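Local coordinates for protein gamma-glutamyltranspeptidase (Streptomyces lincolnensis, PDB 6J3A) that probably acts as a gamma-glutamyltranspeptidase-type enzyme of the N-terminal nucleophile hydrolase clan, a homologue of the LmbA glutamyltranspeptidase, at residues His423-Thr437 and Pro485-Gly499. Numbering follows the deposited sequence.
Sequences HLDVVDRWGNMVAAT and PSIALRDGIPVMAFG
Gly499 lies over one face of the His423 imidazole, its CA 3.4 Å from the ring centroid and 18° off the normal, a CH-pi contact. The torsion chi1 of -165° turns the ring away from the backbone N of His423 and lays it across the end of strand 493-499, while CB of Pro485 meets the ring edge near its plane, 4.0 Å from NE2. With an alanine here, Gly499 would probably lose its aromatic cover and Pro485 part of its packing. Next to it, Ala435 sets its methyl over the face of the opposing hairpin, CB 4.1 Å from CB of Ala497 and 4.0 Å from CB of Pro485. Backbones come close at this level, the CA atoms of Ala435 and Ala497 being 5.5 Å apart. Met433 extends the packing toward the turn of 485-499; its chain, bent at chi3, brings CE to 3.7 Å from CB of Ala497, whereas SD meets CB of Pro494 at 4.1 Å. Beyond that the two hairpins diverge, and the turns Asp428-Gly431 and Arg490-Ile493 carry the exposed Arg429 and Asp491, which make no contact across the interface. The loose end of 423-437 is braced internally: Asp428 OD2 accepts from Asn432 ND2 through its syn lone pair, and also from the backbone N of Ala36. Strand 61-66 hydrogen-bonds to Met433 and Ala435, and its Leu64 touches Ile487; side chains of Asp425 and Val427 rest on strand 590-594. Strands 433-436 and 493-499 run at 18° with axes 6.1 Å apart. This is face-to-face packing of two antiparallel beta hairpins, consistent with the beta-sandwich core of the alpha-beta-beta-alpha Ntn-hydrolase fold.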
# COMPACT_ATOMS: atom_id res chain seq x y z
N HIS A 423 5.51 -2.03 -15.09
CA HIS A 423 6.31 -3.09 -14.48
C HIS A 423 5.54 -3.86 -13.42
O HIS A 423 4.68 -3.31 -12.75
CB HIS A 423 7.59 -2.54 -13.86
CG HIS A 423 8.60 -3.59 -13.53
ND1 HIS A 423 8.68 -4.20 -12.30
CD2 HIS A 423 9.54 -4.18 -14.30
CE1 HIS A 423 9.65 -5.10 -12.32
NE2 HIS A 423 10.17 -5.12 -13.53
N LEU A 424 5.85 -5.15 -13.28
CA LEU A 424 5.39 -5.92 -12.14
C LEU A 424 6.44 -6.96 -11.70
O LEU A 424 7.18 -7.49 -12.54
CB LEU A 424 4.02 -6.55 -12.40
CG LEU A 424 3.90 -7.88 -13.14
CD1 LEU A 424 2.47 -8.37 -13.06
CD2 LEU A 424 4.31 -7.71 -14.59
N ASP A 425 6.51 -7.19 -10.39
CA ASP A 425 7.35 -8.24 -9.78
C ASP A 425 6.47 -9.12 -8.93
O ASP A 425 5.54 -8.62 -8.31
CB ASP A 425 8.39 -7.65 -8.83
CG ASP A 425 9.27 -6.64 -9.48
OD1 ASP A 425 10.12 -7.06 -10.29
OD2 ASP A 425 9.14 -5.44 -9.15
N VAL A 426 6.78 -10.41 -8.87
CA VAL A 426 6.09 -11.33 -7.96
C VAL A 426 7.08 -12.28 -7.30
O VAL A 426 8.03 -12.72 -7.94
CB VAL A 426 4.99 -12.16 -8.65
CG1 VAL A 426 4.17 -12.94 -7.62
CG2 VAL A 426 4.06 -11.27 -9.47
N VAL A 427 6.86 -12.57 -6.03
CA VAL A 427 7.51 -13.68 -5.35
C VAL A 427 6.42 -14.46 -4.61
O VAL A 427 5.57 -13.87 -3.95
CB VAL A 427 8.62 -13.21 -4.41
CG1 VAL A 427 8.11 -12.22 -3.37
CG2 VAL A 427 9.30 -14.41 -3.74
N ASP A 428 6.44 -15.78 -4.75
CA ASP A 428 5.39 -16.62 -4.15
C ASP A 428 5.90 -17.43 -2.94
O ASP A 428 7.08 -17.35 -2.57
CB ASP A 428 4.73 -17.52 -5.22
CG ASP A 428 5.69 -18.53 -5.84
OD1 ASP A 428 6.75 -18.82 -5.26
OD2 ASP A 428 5.36 -19.04 -6.92
N ARG A 429 5.00 -18.20 -2.32
CA ARG A 429 5.28 -18.97 -1.10
C ARG A 429 6.35 -20.06 -1.29
O ARG A 429 7.02 -20.46 -0.33
CB ARG A 429 3.98 -19.59 -0.54
CG ARG A 429 3.44 -20.77 -1.34
CD ARG A 429 2.05 -21.19 -0.91
NE ARG A 429 1.98 -21.61 0.49
CZ ARG A 429 0.92 -22.17 1.07
NH1 ARG A 429 0.97 -22.50 2.36
NH2 ARG A 429 -0.20 -22.40 0.38
N TRP A 430 6.50 -20.53 -2.52
CA TRP A 430 7.54 -21.48 -2.87
C TRP A 430 8.88 -20.80 -3.18
O TRP A 430 9.88 -21.49 -3.35
CB TRP A 430 7.11 -22.34 -4.05
CG TRP A 430 5.85 -23.06 -3.79
CD1 TRP A 430 5.71 -24.25 -3.15
CD2 TRP A 430 4.54 -22.64 -4.16
NE1 TRP A 430 4.38 -24.60 -3.09
CE2 TRP A 430 3.64 -23.63 -3.71
CE3 TRP A 430 4.03 -21.52 -4.83
CZ2 TRP A 430 2.25 -23.54 -3.91
CZ3 TRP A 430 2.65 -21.42 -5.03
CH2 TRP A 430 1.78 -22.43 -4.57
N GLY A 431 8.91 -19.48 -3.25
CA GLY A 431 10.14 -18.74 -3.53
C GLY A 431 10.42 -18.44 -4.99
O GLY A 431 11.45 -17.85 -5.30
N ASN A 432 9.52 -18.82 -5.90
CA ASN A 432 9.65 -18.47 -7.32
C ASN A 432 9.60 -16.94 -7.42
O ASN A 432 8.85 -16.30 -6.70
CB ASN A 432 8.51 -19.07 -8.15
CG ASN A 432 8.43 -20.59 -8.05
OD1 ASN A 432 9.42 -21.28 -8.26
ND2 ASN A 432 7.24 -21.12 -7.75
N MET A 433 10.42 -16.37 -8.29
CA MET A 433 10.36 -14.93 -8.55
C MET A 433 10.19 -14.68 -10.03
O MET A 433 10.52 -15.53 -10.87
CB MET A 433 11.61 -14.22 -8.08
CG MET A 433 11.96 -14.50 -6.63
SD MET A 433 13.46 -13.66 -6.14
CE MET A 433 12.77 -12.12 -5.57
N VAL A 434 9.66 -13.49 -10.33
CA VAL A 434 9.48 -13.02 -11.70
C VAL A 434 9.60 -11.48 -11.72
O VAL A 434 9.18 -10.80 -10.79
CB VAL A 434 8.16 -13.54 -12.29
CG1 VAL A 434 6.95 -12.89 -11.64
CG2 VAL A 434 8.12 -13.37 -13.79
N ALA A 435 10.21 -10.93 -12.77
CA ALA A 435 10.29 -9.47 -12.97
C ALA A 435 10.06 -9.19 -14.45
O ALA A 435 10.80 -9.70 -15.30
CB ALA A 435 11.64 -8.93 -12.53
N ALA A 436 9.03 -8.41 -14.77
CA ALA A 436 8.66 -8.16 -16.17
C ALA A 436 8.44 -6.68 -16.38
O ALA A 436 7.88 -6.01 -15.52
CB ALA A 436 7.39 -8.92 -16.52
N THR A 437 8.85 -6.20 -17.55
CA THR A 437 8.71 -4.81 -17.92
C THR A 437 7.88 -4.74 -19.20
O THR A 437 8.44 -4.62 -20.27
CB THR A 437 10.11 -4.18 -18.11
OG1 THR A 437 10.85 -4.28 -16.89
CG2 THR A 437 10.04 -2.71 -18.49
N PRO A 485 13.95 -5.43 -17.16
CA PRO A 485 13.77 -5.88 -15.77
C PRO A 485 15.07 -6.41 -15.17
O PRO A 485 16.05 -6.63 -15.89
CB PRO A 485 12.72 -7.00 -15.89
CG PRO A 485 12.84 -7.50 -17.29
CD PRO A 485 13.42 -6.40 -18.13
N SER A 486 15.06 -6.63 -13.86
CA SER A 486 16.23 -7.09 -13.11
C SER A 486 15.88 -8.20 -12.15
O SER A 486 14.76 -8.24 -11.60
CB SER A 486 16.86 -5.96 -12.30
OG SER A 486 17.07 -4.80 -13.10
N ILE A 487 16.83 -9.10 -11.95
CA ILE A 487 16.82 -10.02 -10.83
C ILE A 487 18.21 -9.97 -10.20
O ILE A 487 19.22 -10.02 -10.90
CB ILE A 487 16.39 -11.45 -11.24
CG1 ILE A 487 14.88 -11.49 -11.49
CG2 ILE A 487 16.77 -12.46 -10.15
CD1 ILE A 487 14.30 -12.85 -11.79
N ALA A 488 18.27 -9.86 -8.87
CA ALA A 488 19.55 -9.84 -8.17
C ALA A 488 19.73 -11.08 -7.33
O ALA A 488 18.81 -11.50 -6.64
CB ALA A 488 19.69 -8.59 -7.30
N LEU A 489 20.92 -11.66 -7.43
CA LEU A 489 21.36 -12.75 -6.58
C LEU A 489 22.29 -12.23 -5.49
O LEU A 489 22.99 -11.23 -5.68
CB LEU A 489 22.07 -13.83 -7.40
CG LEU A 489 21.53 -14.18 -8.79
CD1 LEU A 489 22.30 -15.33 -9.41
CD2 LEU A 489 20.06 -14.53 -8.72
N ARG A 490 22.29 -12.91 -4.34
CA ARG A 490 23.29 -12.69 -3.29
C ARG A 490 23.89 -14.05 -3.02
O ARG A 490 23.15 -14.97 -2.65
CB ARG A 490 22.64 -12.10 -2.04
CG ARG A 490 23.59 -11.80 -0.89
CD ARG A 490 24.44 -10.58 -1.17
NE ARG A 490 25.28 -10.24 -0.01
CZ ARG A 490 26.40 -10.88 0.36
NH1 ARG A 490 26.88 -11.92 -0.33
NH2 ARG A 490 27.06 -10.46 1.44
N ASP A 491 25.20 -14.18 -3.23
CA ASP A 491 25.90 -15.47 -3.10
C ASP A 491 25.29 -16.54 -4.02
O ASP A 491 25.16 -17.72 -3.65
CB ASP A 491 25.90 -15.91 -1.62
CG ASP A 491 27.26 -16.42 -1.13
OD1 ASP A 491 28.31 -15.86 -1.49
OD2 ASP A 491 27.26 -17.38 -0.33
N GLY A 492 24.90 -16.12 -5.22
CA GLY A 492 24.34 -17.02 -6.23
C GLY A 492 22.91 -17.49 -6.00
O GLY A 492 22.44 -18.38 -6.72
N ILE A 493 22.23 -16.88 -5.04
CA ILE A 493 20.84 -17.23 -4.71
C ILE A 493 19.95 -16.05 -5.07
O ILE A 493 20.26 -14.91 -4.72
CB ILE A 493 20.66 -17.59 -3.22
CG1 ILE A 493 21.45 -18.87 -2.88
CG2 ILE A 493 19.18 -17.82 -2.89
CD1 ILE A 493 21.59 -19.14 -1.40
N PRO A 494 18.82 -16.31 -5.76
CA PRO A 494 17.88 -15.23 -6.07
C PRO A 494 17.28 -14.60 -4.80
O PRO A 494 16.62 -15.30 -4.03
CB PRO A 494 16.80 -15.94 -6.91
CG PRO A 494 17.45 -17.17 -7.43
CD PRO A 494 18.38 -17.59 -6.33
N VAL A 495 17.55 -13.31 -4.58
CA VAL A 495 16.95 -12.56 -3.46
C VAL A 495 16.03 -11.39 -3.80
O VAL A 495 15.23 -11.03 -2.95
CB VAL A 495 18.00 -11.97 -2.47
CG1 VAL A 495 18.82 -13.08 -1.85
CG2 VAL A 495 18.89 -10.92 -3.13
N MET A 496 16.17 -10.77 -4.97
CA MET A 496 15.43 -9.54 -5.27
C MET A 496 15.03 -9.52 -6.75
O MET A 496 15.82 -9.89 -7.62
CB MET A 496 16.25 -8.28 -4.89
CG MET A 496 15.50 -6.96 -4.99
SD MET A 496 16.29 -5.54 -4.18
CE MET A 496 17.81 -5.44 -5.12
N ALA A 497 13.80 -9.11 -7.01
CA ALA A 497 13.26 -9.00 -8.36
C ALA A 497 12.66 -7.63 -8.44
O ALA A 497 11.81 -7.27 -7.62
CB ALA A 497 12.19 -10.05 -8.61
N PHE A 498 13.08 -6.86 -9.43
CA PHE A 498 12.75 -5.45 -9.49
C PHE A 498 12.76 -4.89 -10.91
O PHE A 498 13.13 -5.57 -11.88
CB PHE A 498 13.68 -4.66 -8.54
CG PHE A 498 15.14 -4.75 -8.87
CD1 PHE A 498 15.85 -5.91 -8.62
CD2 PHE A 498 15.81 -3.65 -9.39
CE1 PHE A 498 17.21 -5.99 -8.92
CE2 PHE A 498 17.17 -3.72 -9.69
CZ PHE A 498 17.87 -4.89 -9.44
N GLY A 499 12.29 -3.66 -11.02
CA GLY A 499 12.27 -2.93 -12.27
C GLY A 499 11.54 -1.61 -12.17
O GLY A 499 11.11 -1.20 -11.10